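Local coordinates for protein biliverdin reductase (PDB 5B3V) that probably reduces biliverdin to bilirubin, with NADPH as the hydride donor, at residues Gln85-Ile90 with Glu104-Leu109; Asp76-Ala81 with Ala97-Val102; Ala156-Ile161 with Ile189-Asp194. All blocks are in the same frame, centred on the assembly; numbering follows the deposited sequence.

Interaction 1. Residues Gln85-Ile90 with Glu104-Leu109; sequences QLHGAI and EYPLAL. With NAP (NADP nicotinamide-adenine-dinucleotide phosphate), chain E.
His87 and Pro106 meet through the histidine's ND1, which donates to the proline's carbonyl O at 2.6 Å; the N-H...O angle is 152° and the acceptor lies 16° out of the ring plane. The imidazole gets there because CG stands opposite the carbonyl carbon (chi1 -72°), bringing its edge to the backbone of Glu104-Leu109, and its CB also packs 3.4 Å from Leu107 O. The other ring nitrogen, NE2, is bonded to Thr82 O, so a carbonyl on each nitrogen fixes the ring's rotation. A leucine in place of His87 would probably leave Pro106 O without this donor and the cis-proline turn less firmly tied to helix 87-96. Apolar packing extends the contact: Leu109 CD1 rests 3.6 Å from Gln85 CA, and Ala108 CB lies 4.4 Å from Gly88 CA. The cis peptide before Pro106 bends the chain just after Tyr105, whose ring lies under the nicotinamide with NAP C6N 3.8 Å above its plane, while its OH bonds to Ser187 and biliverdin. His87 and Tyr105 both bind NADP, and this turn with its cis-proline after a Glu-Tyr pair recalls the Glu-Lys-Pro turn of many Gfo/Idh/MocA Rossmann domains.

Interaction 2. Residues Asp76-Ala81 with Ala97-Val102; sequences DLVLIA and AGKHVV. With NAP (NADP nicotinamide-adenine-dinucleotide phosphate), chain E.
Strands 77-80 and 100-102 run parallel, their axes 4.6 Å apart at closest and inclined by 20°, and four backbone hydrogen bonds join them: His100 N to Asp76 O, Val78 N to His100 O, Val102 N to Val78 O and Ile80 N to Val102 O. Of these the last is the straightest, at 173°. On one face, Leu77 CD1 meets His100 CB at 3.7 Å, the two side chains crossing at about a right angle, and Leu79 CD1 reaches Val102 CG1 at 3.8 Å; helix 286-300 covers Leu77, His100 and Val102. On the other face, Ile80 CD1 touches Val101 CG1 at 3.7 Å. There Val78 CG2 lies 4.0 Å from Lys99 CB, and helix 87-96 packs over Val78, Ile80 and Val101. Lys99 bends at chi2 (-57°), carrying NZ to the carbonyls of Asp72 and Ile75, while Asp76 pairs with Arg15. Gly98, with positive phi, ends the helix in a Schellman motif, and a water links its O to Asp76 O. Valine, isoleucine and leucine line both faces of the sheet in this beta-alpha-beta unit, whereas the polar groups gather at the strand starts; its cohesion is that of backbone bonds shielded by apolar cover.

Interaction 3. Residues Ala156-Ile161 with Ile189-Asp194; sequences ARYSTI and ISRFTD. With BLA (biliverdine IX alpha), chain G.
Tyr158 and Arg191 lean across one another, ring and guanidinium planes 42° apart. The phenol oxygen sits over the middle of the guanidinium, 3.4 Å above its plane, and no hydrogen bond joins the two groups; the arginine's NH1 and NH2 are turned to biliverdin instead. Lower down, Arg191 CD lies 4.3 Å from the centroid of the Tyr158 ring, an off-centre CH-pi contact. Arginine suits this place because its methylene chain can lie against an aromatic ring while its end stays polar: extended from CG to NE, it carries the guanidinium past the tyrosine to the propionate. There NH1 donates to BLA O2D at 2.7 Å, nearly straight at 171°, and NH2 donates to BLA O1D at 2.7 Å, bent to 144°.

Phe192, the next residue of the helix, points its ring edge at the strand. Its CE1 meets Ala156 CB at 3.6 Å and its CE2 meets Tyr158 CB at 3.6 Å; the small Ala156 lets the aromatic edge come close to the strand. Phe251 meets the rings of both Tyr158 and Phe192, joining the two halves of the contact. Helix 186-196 thus packs on the eight-stranded sheet through apolar groups, while the two hydrogen bonds from Arg191 form a bidentate grip on one propionate that probably helps to orient this biliverdin, one of two bound, with Tyr158 against one face of the guanidinium.

Of the elements joined here, strand 77-80 comes first, followed by helix 87-96 and strand 100-104. Interaction 2 closes the loop from 76-81 to 97-102, and interaction 1 closes that from 85-90 to 104-109; their segments alternate, so the two loops cross. They also touch, Glu104 N lying 3.1 Å from Ile80 O in a probable hydrogen bond, so both belong to one continuous piece of the Rossmann domain beside NADP. Interaction 3 follows in series and closes a separate loop, from 156-161 to 189-194, bringing helix 186-196 onto strand 153-163 in the C-terminal domain. It does not touch the others, its nearest atoms being about 6 Å from interaction 1; bound biliverdin, held by Tyr105 and Arg191, bridges the two domains.

Interaction 1. Residues Gln85-Ile90 with Glu104-Leu109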
loop_
_atom_site.group_PDB
_atom_site.type_symbol
_atom_site.label_atom_id
_atom_site.label_comp_id
_atom_site.label_asym_id
_atom_site.label_seq_id
_atom_site.Cartn_x
_atom_site.Cartn_y
_atom_site.Cartn_z
ATOM N N GLN A 85 -7.608 -2.459 9.537
ATOM C CA GLN A 85 -7.788 -3.384 10.652
ATOM C C GLN A 85 -8.510 -4.656 10.227
ATOM O O GLN A 85 -8.317 -5.714 10.839
ATOM C CB GLN A 85 -8.552 -2.684 11.777
ATOM C CG GLN A 85 -8.845 -3.538 13.001
ATOM C CD GLN A 85 -9.687 -2.801 14.027
ATOM O OE1 GLN A 85 -10.488 -1.933 13.678
ATOM N NE2 GLN A 85 -9.513 -3.145 15.298
ATOM N N LEU A 86 -9.328 -4.579 9.182
ATOM C CA LEU A 86 -10.120 -5.718 8.743
ATOM C C LEU A 86 -9.419 -6.576 7.700
ATOM O O LEU A 86 -9.946 -7.637 7.351
ATOM C CB LEU A 86 -11.466 -5.247 8.186
ATOM C CG LEU A 86 -12.476 -4.720 9.205
ATOM C CD1 LEU A 86 -13.776 -4.350 8.513
ATOM C CD2 LEU A 86 -12.713 -5.755 10.293
ATOM N N HIS A 87 -8.249 -6.158 7.206
ATOM C CA HIS A 87 -7.578 -6.900 6.141
ATOM C C HIS A 87 -7.305 -8.343 6.548
ATOM O O HIS A 87 -7.637 -9.278 5.812
ATOM C CB HIS A 87 -6.271 -6.208 5.748
ATOM C CG HIS A 87 -6.459 -4.928 4.997
ATOM N ND1 HIS A 87 -5.506 -4.427 4.135
ATOM C CD2 HIS A 87 -7.485 -4.046 4.981
ATOM C CE1 HIS A 87 -5.939 -3.289 3.624
ATOM N NE2 HIS A 87 -7.136 -3.035 4.120
ATOM N N GLY A 88 -6.699 -8.539 7.718
ATOM C CA GLY A 88 -6.298 -9.853 8.180
ATOM C C GLY A 88 -7.416 -10.873 8.265
ATOM O O GLY A 88 -7.367 -11.911 7.600
ATOM N N ALA A 89 -8.437 -10.581 9.078
ATOM C CA ALA A 89 -9.522 -11.533 9.294
ATOM C C ALA A 89 -10.320 -11.790 8.019
ATOM O O ALA A 89 -10.761 -12.922 7.788
ATOM C CB ALA A 89 -10.441 -11.040 10.409
ATOM N N ILE A 90 -10.510 -10.766 7.183
ATOM C CA ILE A 90 -11.300 -10.943 5.967
ATOM C C ILE A 90 -10.518 -11.742 4.932
ATOM O O ILE A 90 -11.069 -12.628 4.268
ATOM C CB ILE A 90 -11.755 -9.578 5.413
ATOM C CG1 ILE A 90 -12.688 -8.890 6.412
ATOM C CG2 ILE A 90 -12.452 -9.743 4.065
ATOM C CD1 ILE A 90 -13.241 -7.571 5.933
ATOM N N GLU A 104 -5.525 -4.346 -1.092
ATOM C CA GLU A 104 -4.779 -3.104 -1.029
ATOM C C GLU A 104 -3.903 -3.143 0.216
ATOM O O GLU A 104 -4.332 -3.628 1.266
ATOM C CB GLU A 104 -5.738 -1.918 -0.972
ATOM C CG GLU A 104 -5.996 -1.221 -2.299
ATOM C CD GLU A 104 -6.611 -2.135 -3.342
ATOM O OE1 GLU A 104 -7.815 -2.442 -3.233
ATOM O OE2 GLU A 104 -5.889 -2.544 -4.275
ATOM N N TYR A 105 -2.672 -2.658 0.100
ATOM C CA TYR A 105 -1.740 -2.753 1.225
ATOM C C TYR A 105 -2.260 -1.954 2.424
ATOM O O TYR A 105 -2.975 -0.970 2.247
ATOM C CB TYR A 105 -0.331 -2.291 0.818
ATOM C CG TYR A 105 -0.153 -0.813 0.510
ATOM C CD1 TYR A 105 -0.136 0.139 1.525
ATOM C CD2 TYR A 105 0.054 -0.380 -0.794
ATOM C CE1 TYR A 105 0.042 1.478 1.248
ATOM C CE2 TYR A 105 0.239 0.958 -1.079
ATOM C CZ TYR A 105 0.230 1.881 -0.056
ATOM O OH TYR A 105 0.412 3.213 -0.339
ATOM N N PRO A 106 -1.907 -2.376 3.651
ATOM C CA PRO A 106 -1.037 -3.504 3.997
ATOM C C PRO A 106 -1.730 -4.857 3.917
ATOM O O PRO A 106 -2.957 -4.934 4.005
ATOM C CB PRO A 106 -0.639 -3.193 5.439
ATOM C CG PRO A 106 -1.840 -2.513 5.988
ATOM C CD PRO A 106 -2.383 -1.675 4.857
ATOM N N LEU A 107 -0.932 -5.910 3.731
ATOM C CA LEU A 107 -1.430 -7.276 3.829
ATOM C C LEU A 107 -2.183 -7.484 5.138
ATOM O O LEU A 107 -3.351 -7.890 5.149
ATOM C CB LEU A 107 -0.254 -8.249 3.704
ATOM C CG LEU A 107 -0.437 -9.731 4.033
ATOM C CD1 LEU A 107 -1.544 -10.347 3.197
ATOM C CD2 LEU A 107 0.873 -10.480 3.827
ATOM N N ALA A 108 -1.523 -7.187 6.253
ATOM C CA ALA A 108 -2.139 -7.233 7.569
ATOM C C ALA A 108 -1.471 -6.170 8.431
ATOM O O ALA A 108 -0.543 -5.483 7.993
ATOM C CB ALA A 108 -2.026 -8.630 8.185
ATOM N N LEU A 109 -1.955 -6.027 9.663
ATOM C CA LEU A 109 -1.395 -5.045 10.581
ATOM C C LEU A 109 -0.245 -5.590 11.415
ATOM O O LEU A 109 0.409 -4.814 12.118
ATOM C CB LEU A 109 -2.482 -4.500 11.512
ATOM C CG LEU A 109 -3.458 -3.515 10.869
ATOM C CD1 LEU A 109 -4.459 -3.007 11.891
ATOM C CD2 LEU A 109 -2.704 -2.359 10.232
HETATM P PA NAP E . -11.484 5.223 1.853
HETATM O O1A NAP E . -11.727 5.948 0.588
HETATM O O2A NAP E . -11.705 5.916 3.136
HETATM O O5B NAP E . -12.426 3.910 1.831
HETATM C C5B NAP E . -12.692 3.036 2.931
HETATM C C4B NAP E . -14.031 2.265 2.770
HETATM O O4B NAP E . -13.931 2.446 4.230
HETATM C C3B NAP E . -15.533 2.682 2.780
HETATM O O3B NAP E . -16.364 1.526 2.632
HETATM C C2B NAP E . -15.535 3.223 4.172
HETATM O O2B NAP E . -16.822 3.569 4.765
HETATM C C1B NAP E . -15.094 1.886 4.774
HETATM N N9A NAP E . -14.985 2.058 6.225
HETATM C C8A NAP E . -14.675 3.199 6.833
HETATM N N7A NAP E . -14.721 2.981 8.144
HETATM C C5A NAP E . -15.086 1.716 8.346
HETATM C C6A NAP E . -15.269 1.028 9.474
HETATM N N6A NAP E . -15.058 1.696 10.605
HETATM N N1A NAP E . -15.643 -0.260 9.471
HETATM C C2A NAP E . -15.843 -0.890 8.240
HETATM N N3A NAP E . -15.644 -0.144 7.068
HETATM C C4A NAP E . -15.290 1.151 7.154
HETATM O O3 NAP E . -9.942 4.726 1.862
HETATM P PN NAP E . -9.021 4.113 0.681
HETATM O O1N NAP E . -7.864 5.010 0.487
HETATM O O2N NAP E . -9.894 3.769 -0.461
HETATM O O5D NAP E . -8.476 2.739 1.324
HETATM C C5D NAP E . -8.870 1.380 1.156
HETATM C C4D NAP E . -7.730 0.494 1.744
HETATM O O4D NAP E . -6.987 1.290 0.720
HETATM C C3D NAP E . -6.564 0.719 2.746
HETATM O O3D NAP E . -5.782 -0.472 2.841
HETATM C C2D NAP E . -5.819 1.772 2.015
HETATM O O2D NAP E . -4.554 2.014 2.640
HETATM C C1D NAP E . -5.617 0.921 0.809
HETATM N N1N NAP E . -4.867 1.693 -0.201
HETATM C C2N NAP E . -5.437 2.857 -0.715
HETATM C C3N NAP E . -4.752 3.600 -1.665
HETATM C C7N NAP E . -5.330 4.747 -2.187
HETATM O O7N NAP E . -6.390 5.187 -1.751
HETATM N N7N NAP E . -4.633 5.331 -3.146
HETATM C C4N NAP E . -3.512 3.181 -2.135
HETATM C C5N NAP E . -2.938 2.025 -1.623
HETATM C C6N NAP E . -3.612 1.278 -0.663
HETATM P P2B NAP E . -17.829 4.734 4.356
HETATM O O1X NAP E . -18.263 5.214 5.674
HETATM O O2X NAP E . -17.016 5.668 3.565
HETATM O O3X NAP E . -18.870 4.020 3.580
#

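Interaction 2. Residues Asp76-Ala81 with Ala97-Val102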
loop_
_atom_site.group_PDB
_atom_site.type_symbol
_atom_site.label_atom_id
_atom_site.label_comp_id
_atom_site.label_asym_id
_atom_site.label_seq_id
_atom_site.Cartn_x
_atom_site.Cartn_y
_atom_site.Cartn_z
ATOM N N ASP A 76 -15.734 -15.647 -7.238
ATOM C CA ASP A 76 -14.477 -16.380 -7.263
ATOM C C ASP A 76 -13.328 -15.626 -6.618
ATOM O O ASP A 76 -12.320 -16.250 -6.274
ATOM C CB ASP A 76 -14.077 -16.723 -8.705
ATOM C CG ASP A 76 -15.247 -17.186 -9.536
ATOM O OD1 ASP A 76 -15.739 -18.305 -9.287
ATOM O OD2 ASP A 76 -15.668 -16.437 -10.442
ATOM N N LEU A 77 -13.454 -14.313 -6.444
ATOM C CA LEU A 77 -12.350 -13.490 -5.972
ATOM C C LEU A 77 -12.882 -12.400 -5.056
ATOM O O LEU A 77 -13.860 -11.726 -5.392
ATOM C CB LEU A 77 -11.587 -12.874 -7.154
ATOM C CG LEU A 77 -10.306 -12.078 -6.884
ATOM C CD1 LEU A 77 -9.279 -12.335 -7.973
ATOM C CD2 LEU A 77 -10.590 -10.585 -6.787
ATOM N N VAL A 78 -12.237 -12.230 -3.906
ATOM C CA VAL A 78 -12.567 -11.166 -2.966
ATOM C C VAL A 78 -11.537 -10.060 -3.122
ATOM O O VAL A 78 -10.328 -10.322 -3.109
ATOM C CB VAL A 78 -12.599 -11.686 -1.518
ATOM C CG1 VAL A 78 -12.729 -10.528 -0.536
ATOM C CG2 VAL A 78 -13.731 -12.680 -1.331
ATOM N N LEU A 79 -12.006 -8.826 -3.280
ATOM C CA LEU A 79 -11.132 -7.662 -3.333
ATOM C C LEU A 79 -11.317 -6.860 -2.057
ATOM O O LEU A 79 -12.403 -6.331 -1.804
ATOM C CB LEU A 79 -11.416 -6.793 -4.555
ATOM C CG LEU A 79 -10.379 -5.680 -4.688
ATOM C CD1 LEU A 79 -9.763 -5.700 -6.074
ATOM C CD2 LEU A 79 -10.981 -4.318 -4.372
ATOM N N ILE A 80 -10.254 -6.761 -1.271
ATOM C CA ILE A 80 -10.300 -6.154 0.051
ATOM C C ILE A 80 -9.706 -4.756 -0.075
ATOM O O ILE A 80 -8.488 -4.587 -0.175
ATOM C CB ILE A 80 -9.559 -7.008 1.080
ATOM C CG1 ILE A 80 -10.261 -8.359 1.221
ATOM C CG2 ILE A 80 -9.491 -6.297 2.415
ATOM C CD1 ILE A 80 -9.447 -9.403 1.937
ATOM N N ALA A 81 -10.577 -3.750 -0.085
ATOM C CA ALA A 81 -10.189 -2.346 -0.102
ATOM C C ALA A 81 -10.910 -1.589 1.005
ATOM O O ALA A 81 -11.454 -0.503 0.791
ATOM C CB ALA A 81 -10.469 -1.714 -1.464
ATOM N N ALA A 97 -12.680 -20.010 2.667
ATOM C CA ALA A 97 -13.827 -20.200 1.789
ATOM C C ALA A 97 -13.432 -20.417 0.330
ATOM O O ALA A 97 -14.316 -20.482 -0.530
ATOM C CB ALA A 97 -14.781 -19.007 1.898
ATOM N N GLY A 98 -12.137 -20.514 0.033
ATOM C CA GLY A 98 -11.699 -20.899 -1.294
ATOM C C GLY A 98 -11.741 -19.812 -2.343
ATOM O O GLY A 98 -11.930 -20.112 -3.526
ATOM N N LYS A 99 -11.561 -18.555 -1.950
ATOM C CA LYS A 99 -11.567 -17.440 -2.885
ATOM C C LYS A 99 -10.151 -16.937 -3.133
ATOM O O LYS A 99 -9.285 -16.996 -2.255
ATOM C CB LYS A 99 -12.422 -16.282 -2.365
ATOM C CG LYS A 99 -13.783 -16.674 -1.817
ATOM C CD LYS A 99 -14.614 -17.419 -2.848
ATOM C CE LYS A 99 -16.043 -17.608 -2.356
ATOM N NZ LYS A 99 -16.838 -18.535 -3.214
ATOM N N HIS A 100 -9.923 -16.435 -4.344
ATOM C CA HIS A 100 -8.737 -15.631 -4.594
ATOM C C HIS A 100 -8.877 -14.302 -3.858
ATOM O O HIS A 100 -9.965 -13.724 -3.789
ATOM C CB HIS A 100 -8.550 -15.388 -6.091
ATOM C CG HIS A 100 -8.506 -16.638 -6.914
ATOM N ND1 HIS A 100 -7.395 -17.453 -6.983
ATOM C CD2 HIS A 100 -9.437 -17.207 -7.717
ATOM C CE1 HIS A 100 -7.646 -18.471 -7.788
ATOM N NE2 HIS A 100 -8.877 -18.344 -8.247
ATOM N N VAL A 101 -7.777 -13.817 -3.293
ATOM C CA VAL A 101 -7.811 -12.616 -2.465
ATOM C C VAL A 101 -6.823 -11.602 -3.021
ATOM O O VAL A 101 -5.613 -11.857 -3.044
ATOM C CB VAL A 101 -7.503 -12.919 -0.988
ATOM C CG1 VAL A 101 -7.449 -11.628 -0.187
ATOM C CG2 VAL A 101 -8.552 -13.855 -0.407
ATOM N N VAL A 102 -7.339 -10.457 -3.463
ATOM C CA VAL A 102 -6.535 -9.287 -3.790
ATOM C C VAL A 102 -6.732 -8.259 -2.686
ATOM O O VAL A 102 -7.870 -7.944 -2.316
ATOM C CB VAL A 102 -6.921 -8.699 -5.158
ATOM C CG1 VAL A 102 -6.388 -7.277 -5.304
ATOM C CG2 VAL A 102 -6.403 -9.579 -6.282
HETATM P PA NAP E . -11.484 5.223 1.853
HETATM O O1A NAP E . -11.727 5.948 0.588
HETATM O O2A NAP E . -11.705 5.916 3.136
HETATM O O5B NAP E . -12.426 3.910 1.831
HETATM C C5B NAP E . -12.692 3.036 2.931
HETATM C C4B NAP E . -14.031 2.265 2.770
HETATM O O4B NAP E . -13.931 2.446 4.230
HETATM C C3B NAP E . -15.533 2.682 2.780
HETATM O O3B NAP E . -16.364 1.526 2.632
HETATM C C2B NAP E . -15.535 3.223 4.172
HETATM O O2B NAP E . -16.822 3.569 4.765
HETATM C C1B NAP E . -15.094 1.886 4.774
HETATM N N9A NAP E . -14.985 2.058 6.225
HETATM C C8A NAP E . -14.675 3.199 6.833
HETATM N N7A NAP E . -14.721 2.981 8.144
HETATM C C5A NAP E . -15.086 1.716 8.346
HETATM C C6A NAP E . -15.269 1.028 9.474
HETATM N N6A NAP E . -15.058 1.696 10.605
HETATM N N1A NAP E . -15.643 -0.260 9.471
HETATM C C2A NAP E . -15.843 -0.890 8.240
HETATM N N3A NAP E . -15.644 -0.144 7.068
HETATM C C4A NAP E . -15.290 1.151 7.154
HETATM O O3 NAP E . -9.942 4.726 1.862
HETATM P PN NAP E . -9.021 4.113 0.681
HETATM O O1N NAP E . -7.864 5.010 0.487
HETATM O O2N NAP E . -9.894 3.769 -0.461
HETATM O O5D NAP E . -8.476 2.739 1.324
HETATM C C5D NAP E . -8.870 1.380 1.156
HETATM C C4D NAP E . -7.730 0.494 1.744
HETATM O O4D NAP E . -6.987 1.290 0.720
HETATM C C3D NAP E . -6.564 0.719 2.746
HETATM O O3D NAP E . -5.782 -0.472 2.841
HETATM C C2D NAP E . -5.819 1.772 2.015
HETATM O O2D NAP E . -4.554 2.014 2.640
HETATM C C1D NAP E . -5.617 0.921 0.809
HETATM N N1N NAP E . -4.867 1.693 -0.201
HETATM C C2N NAP E . -5.437 2.857 -0.715
HETATM C C3N NAP E . -4.752 3.600 -1.665
HETATM C C7N NAP E . -5.330 4.747 -2.187
HETATM O O7N NAP E . -6.390 5.187 -1.751
HETATM N N7N NAP E . -4.633 5.331 -3.146
HETATM C C4N NAP E . -3.512 3.181 -2.135
HETATM C C5N NAP E . -2.938 2.025 -1.623
HETATM C C6N NAP E . -3.612 1.278 -0.663
HETATM P P2B NAP E . -17.829 4.734 4.356
HETATM O O1X NAP E . -18.263 5.214 5.674
HETATM O O2X NAP E . -17.016 5.668 3.565
HETATM O O3X NAP E . -18.870 4.020 3.580
HETATM O O HOH W 1 -11.823 -19.086 -6.624
#

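Interaction 3. Residues Ala156-Ile161 with Ile189-Asp194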
loop_
_atom_site.group_PDB
_atom_site.type_symbol
_atom_site.label_atom_id
_atom_site.label_comp_id
_atom_site.label_asym_id
_atom_site.label_seq_id
_atom_site.Cartn_x
_atom_site.Cartn_y
_atom_site.Cartn_z
ATOM N N ALA A 156 20.129 7.792 1.827
ATOM C CA ALA A 156 18.830 7.926 1.182
ATOM C C ALA A 156 17.787 8.366 2.198
ATOM O O ALA A 156 17.850 7.987 3.371
ATOM C CB ALA A 156 18.395 6.607 0.535
ATOM N N ARG A 157 16.821 9.157 1.733
ATOM C CA ARG A 157 15.761 9.678 2.582
ATOM C C ARG A 157 14.495 9.828 1.754
ATOM O O ARG A 157 14.550 10.282 0.608
ATOM C CB ARG A 157 16.161 11.026 3.196
ATOM C CG ARG A 157 15.066 11.739 3.978
ATOM C CD ARG A 157 15.609 13.040 4.567
ATOM N NE ARG A 157 14.613 13.779 5.341
ATOM C CZ ARG A 157 14.465 13.681 6.659
ATOM N NH1 ARG A 157 15.245 12.869 7.358
ATOM N NH2 ARG A 157 13.533 14.394 7.279
ATOM N N TYR A 158 13.361 9.438 2.334
ATOM C CA TYR A 158 12.053 9.639 1.716
ATOM C C TYR A 158 11.139 10.279 2.753
ATOM O O TYR A 158 10.766 9.635 3.740
ATOM C CB TYR A 158 11.466 8.324 1.195
ATOM C CG TYR A 158 10.198 8.510 0.394
ATOM C CD1 TYR A 158 10.100 9.516 -0.558
ATOM C CD2 TYR A 158 9.101 7.682 0.585
ATOM C CE1 TYR A 158 8.944 9.694 -1.292
ATOM C CE2 TYR A 158 7.941 7.852 -0.146
ATOM C CZ TYR A 158 7.870 8.861 -1.084
ATOM O OH TYR A 158 6.718 9.037 -1.814
ATOM N N SER A 159 10.798 11.546 2.539
ATOM C CA SER A 159 9.941 12.302 3.443
ATOM C C SER A 159 8.591 12.544 2.785
ATOM O O SER A 159 8.524 13.047 1.657
ATOM C CB SER A 159 10.586 13.639 3.824
ATOM O OG SER A 159 9.623 14.559 4.315
ATOM N N THR A 160 7.520 12.177 3.486
ATOM C CA THR A 160 6.154 12.486 3.072
ATOM C C THR A 160 5.453 13.123 4.262
ATOM O O THR A 160 5.232 12.460 5.280
ATOM C CB THR A 160 5.400 11.237 2.604
ATOM O OG1 THR A 160 5.224 10.339 3.705
ATOM C CG2 THR A 160 6.158 10.527 1.496
ATOM N N ILE A 161 5.113 14.403 4.141
ATOM C CA ILE A 161 4.438 15.132 5.207
ATOM C C ILE A 161 3.129 15.677 4.652
ATOM O O ILE A 161 3.136 16.501 3.727
ATOM C CB ILE A 161 5.317 16.251 5.789
ATOM C CG1 ILE A 161 6.434 15.631 6.636
ATOM C CG2 ILE A 161 4.482 17.205 6.620
ATOM C CD1 ILE A 161 7.499 16.598 7.103
ATOM N N ILE A 189 8.381 2.182 3.100
ATOM C CA ILE A 189 9.433 1.187 3.279
ATOM C C ILE A 189 9.574 0.328 2.028
ATOM O O ILE A 189 10.688 0.065 1.560
ATOM C CB ILE A 189 9.145 0.335 4.527
ATOM C CG1 ILE A 189 9.300 1.176 5.794
ATOM C CG2 ILE A 189 10.049 -0.887 4.575
ATOM C CD1 ILE A 189 8.768 0.496 7.025
ATOM N N SER A 190 8.444 -0.110 1.466
ATOM C CA SER A 190 8.399 -0.970 0.287
ATOM C C SER A 190 9.321 -0.487 -0.822
ATOM O O SER A 190 10.019 -1.289 -1.453
ATOM C CB SER A 190 6.963 -1.053 -0.239
ATOM O OG SER A 190 6.946 -1.367 -1.620
ATOM N N ARG A 191 9.319 0.827 -1.063
ATOM C CA ARG A 191 10.214 1.418 -2.053
ATOM C C ARG A 191 11.663 1.035 -1.789
ATOM O O ARG A 191 12.384 0.616 -2.703
ATOM C CB ARG A 191 10.077 2.940 -2.051
ATOM C CG ARG A 191 8.806 3.494 -2.658
ATOM C CD ARG A 191 8.827 5.011 -2.570
ATOM N NE ARG A 191 7.968 5.648 -3.559
ATOM C CZ ARG A 191 6.680 5.905 -3.371
ATOM N NH1 ARG A 191 6.100 5.579 -2.223
ATOM N NH2 ARG A 191 5.973 6.493 -4.324
ATOM N N PHE A 192 12.114 1.189 -0.542
ATOM C CA PHE A 192 13.515 0.934 -0.224
ATOM C C PHE A 192 13.857 -0.545 -0.358
ATOM O O PHE A 192 14.907 -0.894 -0.910
ATOM C CB PHE A 192 13.834 1.437 1.183
ATOM C CG PHE A 192 13.924 2.931 1.282
ATOM C CD1 PHE A 192 15.104 3.584 0.961
ATOM C CD2 PHE A 192 12.836 3.682 1.693
ATOM C CE1 PHE A 192 15.200 4.959 1.047
ATOM C CE2 PHE A 192 12.924 5.061 1.782
ATOM C CZ PHE A 192 14.109 5.700 1.459
ATOM N N THR A 193 12.988 -1.428 0.138
ATOM C CA THR A 193 13.260 -2.858 0.039
ATOM C C THR A 193 13.222 -3.339 -1.406
ATOM O O THR A 193 13.923 -4.296 -1.756
ATOM C CB THR A 193 12.263 -3.646 0.887
ATOM O OG1 THR A 193 10.930 -3.221 0.578
ATOM C CG2 THR A 193 12.530 -3.423 2.369
ATOM N N ASP A 194 12.418 -2.698 -2.257
ATOM C CA ASP A 194 12.411 -3.056 -3.672
ATOM C C ASP A 194 13.718 -2.667 -4.347
ATOM O O ASP A 194 14.127 -3.309 -5.321
ATOM C CB ASP A 194 11.229 -2.390 -4.379
ATOM C CG ASP A 194 11.118 -2.784 -5.846
ATOM O OD1 ASP A 194 10.589 -3.881 -6.127
ATOM O OD2 ASP A 194 11.548 -1.993 -6.714
HETATM C CHA BLA G . -1.638 6.018 -1.144
HETATM N NA BLA G . -3.826 7.187 -0.443
HETATM C C1A BLA G . -2.886 6.248 -0.253
HETATM C C2A BLA G . -3.187 5.563 0.858
HETATM C C3A BLA G . -4.331 6.048 1.326
HETATM C C4A BLA G . -4.717 7.049 0.543
HETATM C CMA BLA G . -5.071 5.560 2.579
HETATM C CAA BLA G . -2.430 4.371 1.478
HETATM C CBA BLA G . -1.648 4.680 2.775
HETATM C CGA BLA G . -0.527 5.709 2.588
HETATM O O1A BLA G . 0.422 5.376 1.842
HETATM O O2A BLA G . -0.611 6.776 3.233
HETATM C CHB BLA G . -5.999 7.871 0.790
HETATM N NB BLA G . -5.249 9.724 -0.846
HETATM C C1B BLA G . -6.077 9.233 0.076
HETATM C C2B BLA G . -7.040 10.120 0.294
HETATM C C3B BLA G . -6.827 11.171 -0.483
HETATM C C4B BLA G . -5.714 10.935 -1.187
HETATM C CMB BLA G . -8.204 9.958 1.274
HETATM O OB BLA G . -5.074 11.691 -2.120
HETATM C CAB BLA G . -7.623 12.246 -0.496
HETATM C CBB BLA G . -7.275 13.395 -1.448
HETATM N NC BLA G . -5.363 8.510 -3.670
HETATM C C1C BLA G . -6.534 9.145 -3.611
HETATM C C2C BLA G . -6.625 10.004 -4.623
HETATM C C3C BLA G . -5.492 9.903 -5.342
HETATM C C4C BLA G . -4.734 8.989 -4.737
HETATM C CMC BLA G . -7.869 10.894 -4.817
HETATM O OC BLA G . -7.438 8.900 -2.624
HETATM C CAC BLA G . -5.057 10.525 -6.453
HETATM C CBC BLA G . -5.925 11.562 -7.176
HETATM C CHD BLA G . -3.344 8.575 -5.246
HETATM N ND BLA G . -2.778 7.391 -3.002
HETATM C C1D BLA G . -2.509 7.724 -4.268
HETATM C C2D BLA G . -1.343 7.196 -4.598
HETATM C C3D BLA G . -0.875 6.519 -3.562
HETATM C C4D BLA G . -1.761 6.634 -2.563
HETATM C CMD BLA G . -0.653 7.335 -5.956
HETATM C CAD BLA G . 0.470 5.783 -3.613
HETATM C CBD BLA G . 1.476 6.606 -2.822
HETATM C CGD BLA G . 2.893 6.045 -2.865
HETATM O O1D BLA G . 3.392 5.926 -4.003
HETATM O O2D BLA G . 3.473 5.843 -1.776
#